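Local structure of tryptophan halogenase superfamily (Brevundimonas sp. BAL3, 6FRL) at residues C84-R89 with S159-A164. The protein is a flavin-dependent halogenase that prefers bromination over chlorination, probably acting on indole-type substrates, as the related tryptophan halogenases do. Numbering follows the deposited sequence.
Sequences CKLGIR and SVFDWA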
ATOM      1  N   CYS B  84       9.943  28.508  -0.109  1.00 27.20           N
ATOM      2  CA  CYS B  84       8.928  27.512   0.223  1.00 27.24           C
ATOM      3  C   CYS B  84       7.990  27.199  -0.944  1.00 27.73           C
ATOM      4  O   CYS B  84       7.667  28.089  -1.740  1.00 25.18           O
ATOM      5  CB  CYS B  84       8.081  28.000   1.399  1.00 27.88           C
ATOM      6  SG  CYS B  84       9.047  28.461   2.848  1.00 28.84           S
ATOM      7  N   LYS B  85       7.587  25.930  -1.047  1.00 27.62           N
ATOM      8  CA  LYS B  85       6.597  25.490  -2.035  1.00 29.69           C
ATOM      9  C   LYS B  85       5.454  24.756  -1.339  1.00 32.32           C
ATOM     10  O   LYS B  85       5.637  23.620  -0.835  1.00 32.29           O
ATOM     11  CB  LYS B  85       7.199  24.566  -3.092  1.00 28.52           C
ATOM     12  CG  LYS B  85       6.132  24.092  -4.091  1.00 28.90           C
ATOM     13  CD  LYS B  85       6.667  23.219  -5.194  1.00 27.73           C
ATOM     14  CE  LYS B  85       5.568  22.551  -5.997  1.00 25.84           C
ATOM     15  NZ  LYS B  85       6.061  21.336  -6.733  1.00 25.92           N
ATOM     16  N   LEU B  86       4.283  25.396  -1.318  1.00 33.17           N
ATOM     17  CA  LEU B  86       3.088  24.762  -0.755  1.00 33.82           C
ATOM     18  C   LEU B  86       2.237  23.904  -1.725  1.00 34.24           C
ATOM     19  O   LEU B  86       1.336  23.197  -1.273  1.00 31.23           O
ATOM     20  CB  LEU B  86       2.212  25.818  -0.113  1.00 33.51           C
ATOM     21  CG  LEU B  86       2.789  26.324   1.204  1.00 33.47           C
ATOM     22  CD1 LEU B  86       1.982  27.526   1.647  1.00 34.02           C
ATOM     23  CD2 LEU B  86       2.814  25.248   2.276  1.00 32.51           C
ATOM     24  N   GLY B  87       2.527  23.988  -3.026  1.00 33.25           N
ATOM     25  CA  GLY B  87       1.794  23.265  -4.081  1.00 33.10           C
ATOM     26  C   GLY B  87       2.019  23.883  -5.460  1.00 30.59           C
ATOM     27  O   GLY B  87       2.896  24.739  -5.630  1.00 34.18           O
ATOM     28  N   ILE B  88       1.237  23.479  -6.447  1.00 28.60           N
ATOM     29  CA  ILE B  88       1.367  24.051  -7.801  1.00 28.99           C
ATOM     30  C   ILE B  88       0.074  24.713  -8.188  1.00 30.04           C
ATOM     31  O   ILE B  88      -1.009  24.178  -7.922  1.00 34.14           O
ATOM     32  CB  ILE B  88       1.666  22.972  -8.856  1.00 28.94           C
ATOM     33  CG1 ILE B  88       2.942  22.212  -8.496  1.00 29.08           C
ATOM     34  CG2 ILE B  88       1.756  23.571 -10.266  1.00 28.57           C
ATOM     35  CD1 ILE B  88       3.209  21.018  -9.415  1.00 30.40           C
ATOM     36  N   ARG B  89       0.181  25.871  -8.829  1.00 31.75           N
ATOM     37  CA  ARG B  89      -0.994  26.635  -9.227  1.00 31.58           C
ATOM     38  C   ARG B  89      -1.252  26.536 -10.729  1.00 28.43           C
ATOM     39  O   ARG B  89      -0.436  26.978 -11.514  1.00 32.98           O
ATOM     40  CB  ARG B  89      -0.823  28.075  -8.791  1.00 34.04           C
ATOM     41  CG  ARG B  89      -2.098  28.884  -8.907  1.00 36.96           C
ATOM     42  CD  ARG B  89      -1.963  30.196  -8.188  1.00 37.85           C
ATOM     43  NE  ARG B  89      -3.227  30.928  -8.178  1.00 42.46           N
ATOM     44  CZ  ARG B  89      -3.511  31.950  -7.372  1.00 40.46           C
ATOM     45  NH1 ARG B  89      -2.624  32.406  -6.504  1.00 37.49           N
ATOM     46  NH2 ARG B  89      -4.703  32.528  -7.443  1.00 42.29           N
ATOM     47  N   SER B 159      -5.498  20.574  10.148  1.00 52.07           N
ATOM     48  CA  SER B 159      -4.272  21.375  10.278  1.00 55.11           C
ATOM     49  C   SER B 159      -3.046  20.695   9.658  1.00 49.68           C
ATOM     50  O   SER B 159      -1.954  21.243   9.740  1.00 48.04           O
ATOM     51  CB  SER B 159      -4.031  21.764  11.755  1.00 58.79           C
ATOM     52  OG  SER B 159      -4.371  20.693  12.620  1.00 64.44           O
ATOM     53  N   VAL B 160      -3.238  19.544   9.003  1.00 44.34           N
ATOM     54  CA  VAL B 160      -2.127  18.782   8.434  1.00 47.10           C
ATOM     55  C   VAL B 160      -1.887  19.210   6.992  1.00 40.75           C
ATOM     56  O   VAL B 160      -2.761  19.075   6.148  1.00 40.39           O
ATOM     57  CB  VAL B 160      -2.381  17.247   8.444  1.00 53.00           C
ATOM     58  CG1 VAL B 160      -1.139  16.492   7.964  1.00 51.91           C
ATOM     59  CG2 VAL B 160      -2.756  16.780   9.842  1.00 57.01           C
ATOM     60  N   PHE B 161      -0.691  19.720   6.725  1.00 36.61           N
ATOM     61  CA  PHE B 161      -0.211  19.994   5.358  1.00 34.93           C
ATOM     62  C   PHE B 161       1.293  19.716   5.348  1.00 33.13           C
ATOM     63  O   PHE B 161       1.908  19.649   6.426  1.00 34.05           O
ATOM     64  CB  PHE B 161      -0.523  21.445   4.896  1.00 32.60           C
ATOM     65  CG  PHE B 161       0.134  22.521   5.735  1.00 31.12           C
ATOM     66  CD1 PHE B 161      -0.370  22.849   6.980  1.00 30.96           C
ATOM     67  CD2 PHE B 161       1.240  23.226   5.273  1.00 31.33           C
ATOM     68  CE1 PHE B 161       0.216  23.860   7.747  1.00 31.08           C
ATOM     69  CE2 PHE B 161       1.845  24.217   6.057  1.00 31.19           C
ATOM     70  CZ  PHE B 161       1.319  24.535   7.292  1.00 29.46           C
ATOM     71  N   ASP B 162       1.871  19.534   4.155  1.00 31.97           N
ATOM     72  CA  ASP B 162       3.335  19.478   4.017  1.00 31.37           C
ATOM     73  C   ASP B 162       3.833  20.553   3.033  1.00 30.70           C
ATOM     74  O   ASP B 162       3.034  21.326   2.455  1.00 30.69           O
ATOM     75  CB  ASP B 162       3.771  18.047   3.674  1.00 31.12           C
ATOM     76  CG  ASP B 162       5.184  17.684   4.201  1.00 31.12           C
ATOM     77  OD1 ASP B 162       5.906  18.538   4.786  1.00 29.64           O
ATOM     78  OD2 ASP B 162       5.569  16.513   3.980  1.00 29.06           O
ATOM     79  N   TRP B 163       5.144  20.640   2.884  1.00 30.55           N
ATOM     80  CA  TRP B 163       5.759  21.677   2.048  1.00 29.52           C
ATOM     81  C   TRP B 163       7.086  21.207   1.491  1.00 28.42           C
ATOM     82  O   TRP B 163       7.708  20.282   2.027  1.00 28.80           O
ATOM     83  CB  TRP B 163       5.960  22.947   2.867  1.00 29.73           C
ATOM     84  CG  TRP B 163       6.986  22.844   4.010  1.00 29.99           C
ATOM     85  CD1 TRP B 163       6.822  22.229   5.228  1.00 28.79           C
ATOM     86  CD2 TRP B 163       8.320  23.403   4.020  1.00 29.93           C
ATOM     87  NE1 TRP B 163       7.978  22.352   5.976  1.00 29.42           N
ATOM     88  CE2 TRP B 163       8.900  23.080   5.262  1.00 28.99           C
ATOM     89  CE3 TRP B 163       9.072  24.136   3.097  1.00 28.18           C
ATOM     90  CZ2 TRP B 163      10.170  23.468   5.592  1.00 28.11           C
ATOM     91  CZ3 TRP B 163      10.363  24.527   3.441  1.00 28.56           C
ATOM     92  CH2 TRP B 163      10.890  24.195   4.666  1.00 27.98           C
ATOM     93  N   ALA B 164       7.524  21.861   0.424  1.00 28.35           N
ATOM     94  CA  ALA B 164       8.759  21.475  -0.264  1.00 29.53           C
ATOM     95  C   ALA B 164       9.540  22.723  -0.661  1.00 28.13           C
ATOM     96  O   ALA B 164       9.246  23.805  -0.147  1.00 29.06           O
ATOM     97  CB  ALA B 164       8.436  20.586  -1.489  1.00 31.05           C
TER
HETATM   98  O   HOH W   1       0.322  22.372   0.959  1.00 21.16           O
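The indole of W163 meets the sulfur of C84 obliquely. SG lies 4.9 Å from the centroid of the six-membered ring, 43° off the ring normal, a Cys sulfur-aromatic contact made near CZ3. C84 SG stands anti to the carbonyl carbon and beside the backbone N (chi1 -54°), which puts it near the indole. The indole also forms a cation-pi contact with R63 and an edge-to-face contact with F147. The ring of F161 is approached obliquely too, with L86 CD2 3.9 Å from F161 CD2 and about as near to CE2. The same methyl touches W163 CB and the carbonyl oxygen of D162, so one branch of L86 meets three consecutive residues, F161 to W163. L86 and F161 both pack on helix 137-143.

Beside these side chains the backbones pair. K85 N gives a 2.8 Å bond to A164 O from above the carbonyl plane. A164 N returns a 2.9 Å bond to K85 O, the straighter of the two at 160°. W163 CA adds a CA-H...O contact to K85 O. K85 CB and A164 CB point to the same face of the sheet. K85 extends away from A164, and its NZ bonds to S352 OG and T58 O. A water lies 2.6 Å from L86 O and 3.3 Å from D162 O, and may bridge the two backbones beside the K85-A164 pair. D162 OD1 forms a salt bridge with R63 and takes a weak bond from W163 N.

The K85-A164 pair is an antiparallel hydrogen-bonded bridge. It joins edge strand 83-85 to central strand 164-168 in the small three-stranded sheet of this tryptophan halogenase-type fold.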